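Local coordinates for NikO protein (Streptomyces tendae, PDB 4FQD), which acts as an enolpyruvyl transferase, essential in nikkomycin biosynthesis, of the MurA branch of the EPSP synthase family, at residues A[41-46]-A[199-204]; A[62-67]-A[102-107]; A[415-420]-A[443-448]. The protein carries 4 engineered substitutions. All coordinates share one frame; numbering follows the deposited sequence.

Contact 1: A[41-46]-A[199-204]; sequences VAAAAT and ALLMGA
Leu201 makes every close contact here, and its two methyls divide the work. Leu201 CD1 approaches the methyl of Ala42, 3.9 Å from Ala42 CB. Leu201 CD2 settles on the backbone of the next residue, 3.8 Å from Ala43 CA, and lies more loosely by Ala43 CB at 4.2 Å. The first torsion of Leu201 (chi1 -70°) keeps CG beside the backbone N, and the fork then spans both alanines. Their small side chains let the helices come near, as the 6.6 Å between Ala43 CA and Leu201 CA attests. Thr46 adds a looser approach, its CG2 4.4 Å from Leu201 CD2.

What orients that methyl is a hydrogen bond inside segment 41-46: Thr46 OG1 donates to Ala43 O at 2.8 Å, tilted 27° from the carbonyl plane. The hydroxyl is thus turned back on the carbonyl of Ala43, and CG2 is presented to the leucine. No hydrogen bond crosses between the segments, so the join is apolar. Around it, Leu228 of helix 219-231 touches Ala43, Pro113 of helix 112-118 lies against Leu201, and Phe69 of helix 60-71 packs on Val41; helices 34-44 and 192-204 thus meet in the helical interior of one half of the inverse beta/alpha barrel fold.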
loop_
_atom_site.group_PDB
_atom_site.type_symbol
_atom_site.label_atom_id
_atom_site.label_comp_id
_atom_site.label_asym_id
_atom_site.label_seq_id
_atom_site.Cartn_x
_atom_site.Cartn_y
_atom_site.Cartn_z
ATOM N N VAL A 41 30.298 -5.205 -13.231
ATOM C CA VAL A 41 30.865 -5.790 -14.437
ATOM C C VAL A 41 30.521 -4.938 -15.655
ATOM O O VAL A 41 31.358 -4.725 -16.535
ATOM C CB VAL A 41 30.366 -7.239 -14.642
ATOM C CG1 VAL A 41 30.654 -7.722 -16.053
ATOM C CG2 VAL A 41 31.003 -8.167 -13.617
ATOM N N ALA A 42 29.289 -4.440 -15.690
ATOM C CA ALA A 42 28.832 -3.584 -16.781
ATOM C C ALA A 42 29.672 -2.314 -16.866
ATOM O O ALA A 42 30.020 -1.860 -17.956
ATOM C CB ALA A 42 27.363 -3.236 -16.604
ATOM N N ALA A 43 29.996 -1.750 -15.708
ATOM C CA ALA A 43 30.837 -0.561 -15.642
ATOM C C ALA A 43 32.268 -0.896 -16.043
ATOM O O ALA A 43 32.968 -0.075 -16.633
ATOM C CB ALA A 43 30.801 0.034 -14.246
ATOM N N ALA A 44 32.694 -2.112 -15.717
ATOM C CA ALA A 44 34.037 -2.575 -16.048
ATOM C C ALA A 44 34.194 -2.798 -17.549
ATOM O O ALA A 44 35.281 -2.636 -18.101
ATOM C CB ALA A 44 34.356 -3.852 -15.288
ATOM N N ALA A 45 33.096 -3.164 -18.203
ATOM C CA ALA A 45 33.109 -3.449 -19.634
ATOM C C ALA A 45 33.373 -2.196 -20.463
ATOM O O ALA A 45 33.765 -2.284 -21.627
ATOM C CB ALA A 45 31.800 -4.096 -20.054
ATOM N N THR A 46 33.153 -1.033 -19.860
ATOM C CA THR A 46 33.355 0.235 -20.548
ATOM C C THR A 46 34.778 0.746 -20.360
ATOM O O THR A 46 35.223 1.647 -21.071
ATOM C CB THR A 46 32.391 1.314 -20.020
ATOM O OG1 THR A 46 32.804 1.726 -18.711
ATOM C CG2 THR A 46 30.968 0.782 -19.959
ATOM N N ALA A 199 21.412 4.774 -18.378
ATOM C CA ALA A 199 21.695 6.199 -18.518
ATOM C C ALA A 199 23.015 6.588 -17.861
ATOM O O ALA A 199 23.765 7.404 -18.397
ATOM C CB ALA A 199 20.557 7.023 -17.943
ATOM N N LEU A 200 23.290 6.004 -16.700
ATOM C CA LEU A 200 24.544 6.257 -16.000
ATOM C C LEU A 200 25.735 5.763 -16.810
ATOM O O LEU A 200 26.733 6.470 -16.955
ATOM C CB LEU A 200 24.536 5.596 -14.623
ATOM C CG LEU A 200 24.029 6.457 -13.469
ATOM C CD1 LEU A 200 23.924 5.629 -12.205
ATOM C CD2 LEU A 200 24.956 7.641 -13.256
ATOM N N LEU A 201 25.621 4.548 -17.335
ATOM C CA LEU A 201 26.670 3.966 -18.163
ATOM C C LEU A 201 26.886 4.791 -19.426
ATOM O O LEU A 201 28.022 5.078 -19.803
ATOM C CB LEU A 201 26.328 2.520 -18.527
ATOM C CG LEU A 201 26.390 1.499 -17.388
ATOM C CD1 LEU A 201 25.831 0.159 -17.837
ATOM C CD2 LEU A 201 27.817 1.344 -16.889
ATOM N N MET A 202 25.788 5.173 -20.072
ATOM C CA MET A 202 25.850 5.984 -21.284
ATOM C C MET A 202 26.464 7.350 -21.004
ATOM O O MET A 202 27.188 7.896 -21.834
ATOM C CB MET A 202 24.457 6.155 -21.894
ATOM C CG MET A 202 23.871 4.881 -22.480
ATOM S SD MET A 202 24.885 4.187 -23.799
ATOM C CE MET A 202 24.835 5.512 -25.003
ATOM N N GLY A 203 26.169 7.896 -19.829
ATOM C CA GLY A 203 26.685 9.196 -19.441
ATOM C C GLY A 203 28.189 9.201 -19.253
ATOM O O GLY A 203 28.850 10.207 -19.506
ATOM N N ALA A 204 28.732 8.069 -18.816
ATOM C CA ALA A 204 30.162 7.958 -18.547
ATOM C C ALA A 204 30.978 7.750 -19.820
ATOM O O ALA A 204 32.141 8.146 -19.893
ATOM C CB ALA A 204 30.430 6.840 -17.551
#

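Contact 2: A[62-67]-A[102-107]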
loop_
_atom_site.group_PDB
_atom_site.type_symbol
_atom_site.label_atom_id
_atom_site.label_comp_id
_atom_site.label_asym_id
_atom_site.label_seq_id
_atom_site.Cartn_x
_atom_site.Cartn_y
_atom_site.Cartn_z
ATOM N N THR A 62 27.835 -14.952 -12.843
ATOM C CA THR A 62 29.288 -14.845 -12.769
ATOM C C THR A 62 29.967 -15.660 -13.866
ATOM O O THR A 62 30.901 -15.190 -14.516
ATOM C CB THR A 62 29.821 -15.320 -11.405
ATOM O OG1 THR A 62 29.107 -14.660 -10.352
ATOM C CG2 THR A 62 31.305 -15.015 -11.275
ATOM N N ALA A 63 29.487 -16.882 -14.069
ATOM C CA ALA A 63 30.061 -17.778 -15.065
ATOM C C ALA A 63 29.859 -17.251 -16.481
ATOM O O ALA A 63 30.799 -17.210 -17.274
ATOM C CB ALA A 63 29.471 -19.175 -14.926
ATOM N N VAL A 64 28.631 -16.842 -16.790
ATOM C CA VAL A 64 28.300 -16.364 -18.129
ATOM C C VAL A 64 29.019 -15.058 -18.462
ATOM O O VAL A 64 29.591 -14.921 -19.544
ATOM C CB VAL A 64 26.782 -16.179 -18.308
ATOM C CG1 VAL A 64 26.468 -15.696 -19.716
ATOM C CG2 VAL A 64 26.053 -17.481 -18.014
ATOM N N LEU A 65 28.990 -14.109 -17.530
ATOM C CA LEU A 65 29.683 -12.835 -17.709
ATOM C C LEU A 65 31.175 -13.051 -17.932
ATOM O O LEU A 65 31.801 -12.356 -18.732
ATOM C CB LEU A 65 29.465 -11.919 -16.503
ATOM C CG LEU A 65 28.102 -11.233 -16.385
ATOM C CD1 LEU A 65 28.008 -10.454 -15.082
ATOM C CD2 LEU A 65 27.854 -10.321 -17.575
ATOM N N GLY A 66 31.737 -14.022 -17.221
ATOM C CA GLY A 66 33.136 -14.368 -17.376
ATOM C C GLY A 66 33.423 -14.929 -18.755
ATOM O O GLY A 66 34.451 -14.626 -19.358
ATOM N N GLU A 67 32.504 -15.748 -19.256
ATOM C CA GLU A 67 32.649 -16.341 -20.579
ATOM C C GLU A 67 32.471 -15.291 -21.670
ATOM O O GLU A 67 33.166 -15.317 -22.683
ATOM C CB GLU A 67 31.652 -17.487 -20.772
ATOM C CG GLU A 67 31.921 -18.699 -19.891
ATOM C CD GLU A 67 30.839 -19.756 -20.004
ATOM O OE1 GLU A 67 29.900 -19.564 -20.805
ATOM O OE2 GLU A 67 30.926 -20.778 -19.291
ATOM N N VAL A 102 24.950 -14.935 -24.727
ATOM C CA VAL A 102 24.464 -13.663 -24.196
ATOM C C VAL A 102 23.061 -13.788 -23.598
ATOM O O VAL A 102 22.773 -13.231 -22.538
ATOM C CB VAL A 102 24.477 -12.564 -25.284
ATOM C CG1 VAL A 102 23.623 -11.372 -24.871
ATOM C CG2 VAL A 102 25.906 -12.131 -25.587
ATOM N N GLY A 103 22.195 -14.537 -24.275
ATOM C CA GLY A 103 20.817 -14.692 -23.845
ATOM C C GLY A 103 20.638 -15.573 -22.622
ATOM O O GLY A 103 19.523 -15.730 -22.124
ATOM N N ARG A 104 21.733 -16.151 -22.137
ATOM C CA ARG A 104 21.689 -17.011 -20.959
ATOM C C ARG A 104 21.354 -16.225 -19.695
ATOM O O ARG A 104 20.740 -16.757 -18.769
ATOM C CB ARG A 104 23.018 -17.749 -20.775
ATOM C CG ARG A 104 23.266 -18.850 -21.791
ATOM C CD ARG A 104 24.670 -19.420 -21.665
ATOM N NE ARG A 104 24.848 -20.175 -20.429
ATOM C CZ ARG A 104 24.689 -21.492 -20.330
ATOM N NH1 ARG A 104 24.353 -22.202 -21.398
ATOM N NH2 ARG A 104 24.870 -22.100 -19.167
ATOM N N ILE A 105 21.760 -14.959 -19.660
ATOM C CA ILE A 105 21.521 -14.115 -18.495
ATOM C C ILE A 105 20.867 -12.787 -18.863
ATOM O O ILE A 105 20.877 -12.372 -20.022
ATOM C CB ILE A 105 22.823 -13.829 -17.723
ATOM C CG1 ILE A 105 23.854 -13.177 -18.644
ATOM C CG2 ILE A 105 23.377 -15.109 -17.116
ATOM C CD1 ILE A 105 25.128 -12.775 -17.939
ATOM N N HIS A 106 20.301 -12.127 -17.859
ATOM C CA HIS A 106 19.655 -10.835 -18.045
ATOM C C HIS A 106 20.670 -9.702 -17.937
ATOM O O HIS A 106 20.488 -8.631 -18.516
ATOM C CB HIS A 106 18.547 -10.652 -17.005
ATOM C CG HIS A 106 17.897 -9.304 -17.040
ATOM N ND1 HIS A 106 18.237 -8.292 -16.169
ATOM C CD2 HIS A 106 16.923 -8.804 -17.837
ATOM C CE1 HIS A 106 17.504 -7.223 -16.431
ATOM N NE2 HIS A 106 16.698 -7.509 -17.438
ATOM N N GLY A 107 21.747 -9.951 -17.199
ATOM C CA GLY A 107 22.755 -8.939 -16.945
ATOM C C GLY A 107 23.557 -8.518 -18.164
ATOM O O GLY A 107 24.248 -7.500 -18.138
#
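Val64 and Ile105 reach toward each other tip to tip, and the valine can be followed outward atom by atom. Val64 CB already stands 3.8 Å from Ile105 CG2, with Ile105 CD1 equally near. Beyond the branch, Val64 CG1 lies against Ile105 CD1 at 3.7 Å and close to CG1 of the same isoleucine. The other branch, Val64 CG2, meets Ile105 CG2 at 3.7 Å and also reaches the arginine before it, 3.8 Å from Arg104 NE. This methyl sits at the edge of the guanidinium, in its plane, so the flat group is met at its rim and not over a face. The bend of the arginine chain at chi3 (69°) brings NE round to that position.

Ile105 is itself shaped to reach two residues. Its chi1 of 57° sets CG1 between the backbone N and carbonyl carbon, the crowded position, and the chain then extends CD1 toward the helix. There Ile105 CD1 also touches Leu65 CD2 at 3.7 Å, where the two side chains cross at about a right angle. Glu67 OE1 stands 5.1 Å from Arg104 NE, not in contact; the opposite charges may still attract weakly along the exposed margin.

A type I turn from Val102 to Ile105 carries Arg104 and Ile105 to the helix. Ser108 OG hydrogen-bonds both Val102 O and Ile105 O, tying the two ends of the turn to one hydroxyl. Leu101 of helix 99-102 also packs on Val64, extending the same apolar patch. With no polar bond between the segments, this is a connecting loop laid against helix 60-71 mainly through Ile105, part of the helical interior of the inverse beta/alpha barrel that characterises EPSP synthase relatives.

Contact 3: A[415-420]-A[443-448]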
loop_
_atom_site.group_PDB
_atom_site.type_symbol
_atom_site.label_atom_id
_atom_site.label_comp_id
_atom_site.label_asym_id
_atom_site.label_seq_id
_atom_site.Cartn_x
_atom_site.Cartn_y
_atom_site.Cartn_z
ATOM N N LEU A 415 8.911 -21.591 -1.467
ATOM C CA LEU A 415 8.218 -22.873 -1.405
ATOM C C LEU A 415 9.061 -23.890 -0.647
ATOM O O LEU A 415 8.538 -24.707 0.111
ATOM C CB LEU A 415 7.903 -23.393 -2.808
ATOM C CG LEU A 415 6.792 -22.664 -3.565
ATOM C CD1 LEU A 415 6.565 -23.299 -4.927
ATOM C CD2 LEU A 415 5.513 -22.653 -2.748
ATOM N N LEU A 416 10.370 -23.828 -0.859
ATOM C CA LEU A 416 11.302 -24.728 -0.196
ATOM C C LEU A 416 11.322 -24.478 1.309
ATOM O O LEU A 416 11.398 -25.416 2.100
ATOM C CB LEU A 416 12.706 -24.566 -0.783
ATOM C CG LEU A 416 13.806 -25.462 -0.216
ATOM C CD1 LEU A 416 13.389 -26.923 -0.272
ATOM C CD2 LEU A 416 15.103 -25.246 -0.980
ATOM N N LEU A 417 11.248 -23.208 1.697
ATOM C CA LEU A 417 11.230 -22.840 3.108
ATOM C C LEU A 417 9.932 -23.281 3.772
ATOM O O LEU A 417 9.936 -23.775 4.900
ATOM C CB LEU A 417 11.412 -21.330 3.274
ATOM C CG LEU A 417 12.735 -20.733 2.795
ATOM C CD1 LEU A 417 12.771 -19.237 3.061
ATOM C CD2 LEU A 417 13.912 -21.430 3.459
ATOM N N ALA A 418 8.822 -23.096 3.065
ATOM C CA ALA A 418 7.511 -23.474 3.577
ATOM C C ALA A 418 7.379 -24.990 3.688
ATOM O O ALA A 418 6.749 -25.500 4.614
ATOM C CB ALA A 418 6.414 -22.906 2.692
ATOM N N ALA A 419 7.980 -25.703 2.741
ATOM C CA ALA A 419 7.950 -27.162 2.742
ATOM C C ALA A 419 8.712 -27.730 3.935
ATOM O O ALA A 419 8.339 -28.766 4.484
ATOM C CB ALA A 419 8.518 -27.705 1.442
ATOM N N LEU A 420 9.779 -27.044 4.331
ATOM C CA LEU A 420 10.597 -27.478 5.460
ATOM C C LEU A 420 9.857 -27.339 6.788
ATOM O O LEU A 420 10.275 -27.899 7.802
ATOM C CB LEU A 420 11.912 -26.697 5.501
ATOM C CG LEU A 420 12.939 -27.043 4.422
ATOM C CD1 LEU A 420 14.099 -26.059 4.446
ATOM C CD2 LEU A 420 13.440 -28.468 4.600
ATOM N N GLU A 443 21.987 -27.079 -0.566
ATOM C CA GLU A 443 23.154 -27.517 0.194
ATOM C C GLU A 443 23.314 -26.733 1.494
ATOM O O GLU A 443 23.635 -27.305 2.536
ATOM C CB GLU A 443 24.423 -27.389 -0.650
ATOM C CG GLU A 443 25.697 -27.753 0.094
ATOM C CD GLU A 443 26.947 -27.456 -0.711
ATOM O OE1 GLU A 443 27.060 -27.964 -1.847
ATOM O OE2 GLU A 443 27.814 -26.708 -0.210
ATOM N N ASP A 444 23.087 -25.424 1.426
ATOM C CA ASP A 444 23.201 -24.567 2.602
ATOM C C ASP A 444 22.149 -24.906 3.653
ATOM O O ASP A 444 22.427 -24.877 4.852
ATOM C CB ASP A 444 23.103 -23.091 2.210
ATOM C CG ASP A 444 24.345 -22.594 1.499
ATOM O OD1 ASP A 444 25.422 -23.195 1.697
ATOM O OD2 ASP A 444 24.249 -21.601 0.747
ATOM N N LEU A 445 20.941 -25.225 3.196
ATOM C CA LEU A 445 19.854 -25.593 4.097
ATOM C C LEU A 445 20.100 -26.955 4.740
ATOM O O LEU A 445 19.945 -27.111 5.951
ATOM C CB LEU A 445 18.515 -25.592 3.355
ATOM C CG LEU A 445 17.894 -24.218 3.093
ATOM C CD1 LEU A 445 16.687 -24.341 2.181
ATOM C CD2 LEU A 445 17.506 -23.553 4.404
ATOM N N VAL A 446 20.482 -27.930 3.921
ATOM C CA VAL A 446 20.812 -29.271 4.399
ATOM C C VAL A 446 21.912 -29.207 5.457
ATOM O O VAL A 446 21.903 -29.960 6.433
ATOM C CB VAL A 446 21.256 -30.183 3.231
ATOM C CG1 VAL A 446 21.920 -31.454 3.746
ATOM C CG2 VAL A 446 20.068 -30.517 2.337
ATOM N N LYS A 447 22.844 -28.280 5.262
ATOM C CA LYS A 447 23.944 -28.072 6.191
ATOM C C LYS A 447 23.429 -27.644 7.565
ATOM O O LYS A 447 24.078 -27.885 8.584
ATOM C CB LYS A 447 24.894 -27.012 5.633
ATOM C CG LYS A 447 26.278 -27.013 6.250
ATOM C CD LYS A 447 27.129 -25.896 5.668
ATOM C CE LYS A 447 27.233 -26.006 4.153
ATOM N NZ LYS A 447 27.986 -24.862 3.568
ATOM N N LEU A 448 22.258 -27.015 7.585
ATOM C CA LEU A 448 21.654 -26.553 8.830
ATOM C C LEU A 448 20.791 -27.631 9.481
ATOM O O LEU A 448 20.296 -27.450 10.592
ATOM C CB LEU A 448 20.817 -25.295 8.587
ATOM C CG LEU A 448 21.555 -24.058 8.074
ATOM C CD1 LEU A 448 20.571 -22.928 7.815
ATOM C CD2 LEU A 448 22.627 -23.624 9.061
#
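A single methyl, Leu445 CD1, carries the dense part of this contact, for three leucines of 415-420 converge on it. Leu416 is the nearest: its CD2 lies 3.6 Å from Leu445 CD1, the two side chains meeting tip to tip. That reach follows from Leu416 chi1 (-179°), which places CG opposite the backbone N, from where CD2 meets Leu445. Leu420 arrives at a slant one turn later, its CD1 3.8 Å from Leu445 CD1. Leu417 adds a slacker touch, CD2 to Leu445 CD1 at 4.2 Å, its CB starting off to one side while the end of the chain comes closer. Backbones stay well apart, with Leu417 CA and Leu445 CA 9.1 Å from each other, so long side chains bridge the gap.

The two helices belong to consecutive beta-alpha-beta crossovers. Helix 409-419 links the parallel neighbours 402-405 and 425-429, and helix 441-447 leads on to strand 451-456, which runs parallel to 425-429 with strand 14-19 between them. Ile452 of that last strand touches Leu416, Leu420 and Leu445, while Trp271 of helix 265-278 packs on Leu445, so sheet and helix both border the leucine cluster.

Away from the cluster, helix 441-447 turns to solvent, with Glu443 and Lys447 as its exposed charged residues; neither makes contact with 415-420. Lys447 NZ forms a salt bridge with Asp444 OD1 at 3.6 Å, a spacing of one helical turn. Arg439 supplies a second positive partner to that carboxylate and also bridges Glu443.

Contacts 1 and 2 are neighbours, their centres about 17 Å apart, and contact 2 is nested in the chain loop that contact 1 closes. They meet where helix 34-44 packs on helix 60-71, with Val41 CG1 3.9 Å from Leu65 CD1, so both belong to one helical interior. Contact 3 comes later in sequence; its centre is about 37 Å from that of contact 1, on the opposite side of the chain's centre, and about 27 Å from that of contact 2. This separation is consistent with the two-domain build of EPSP synthase relatives, whose active site lies between the halves: contacts 1 and 2 would lie in one half and contact 3 in the other.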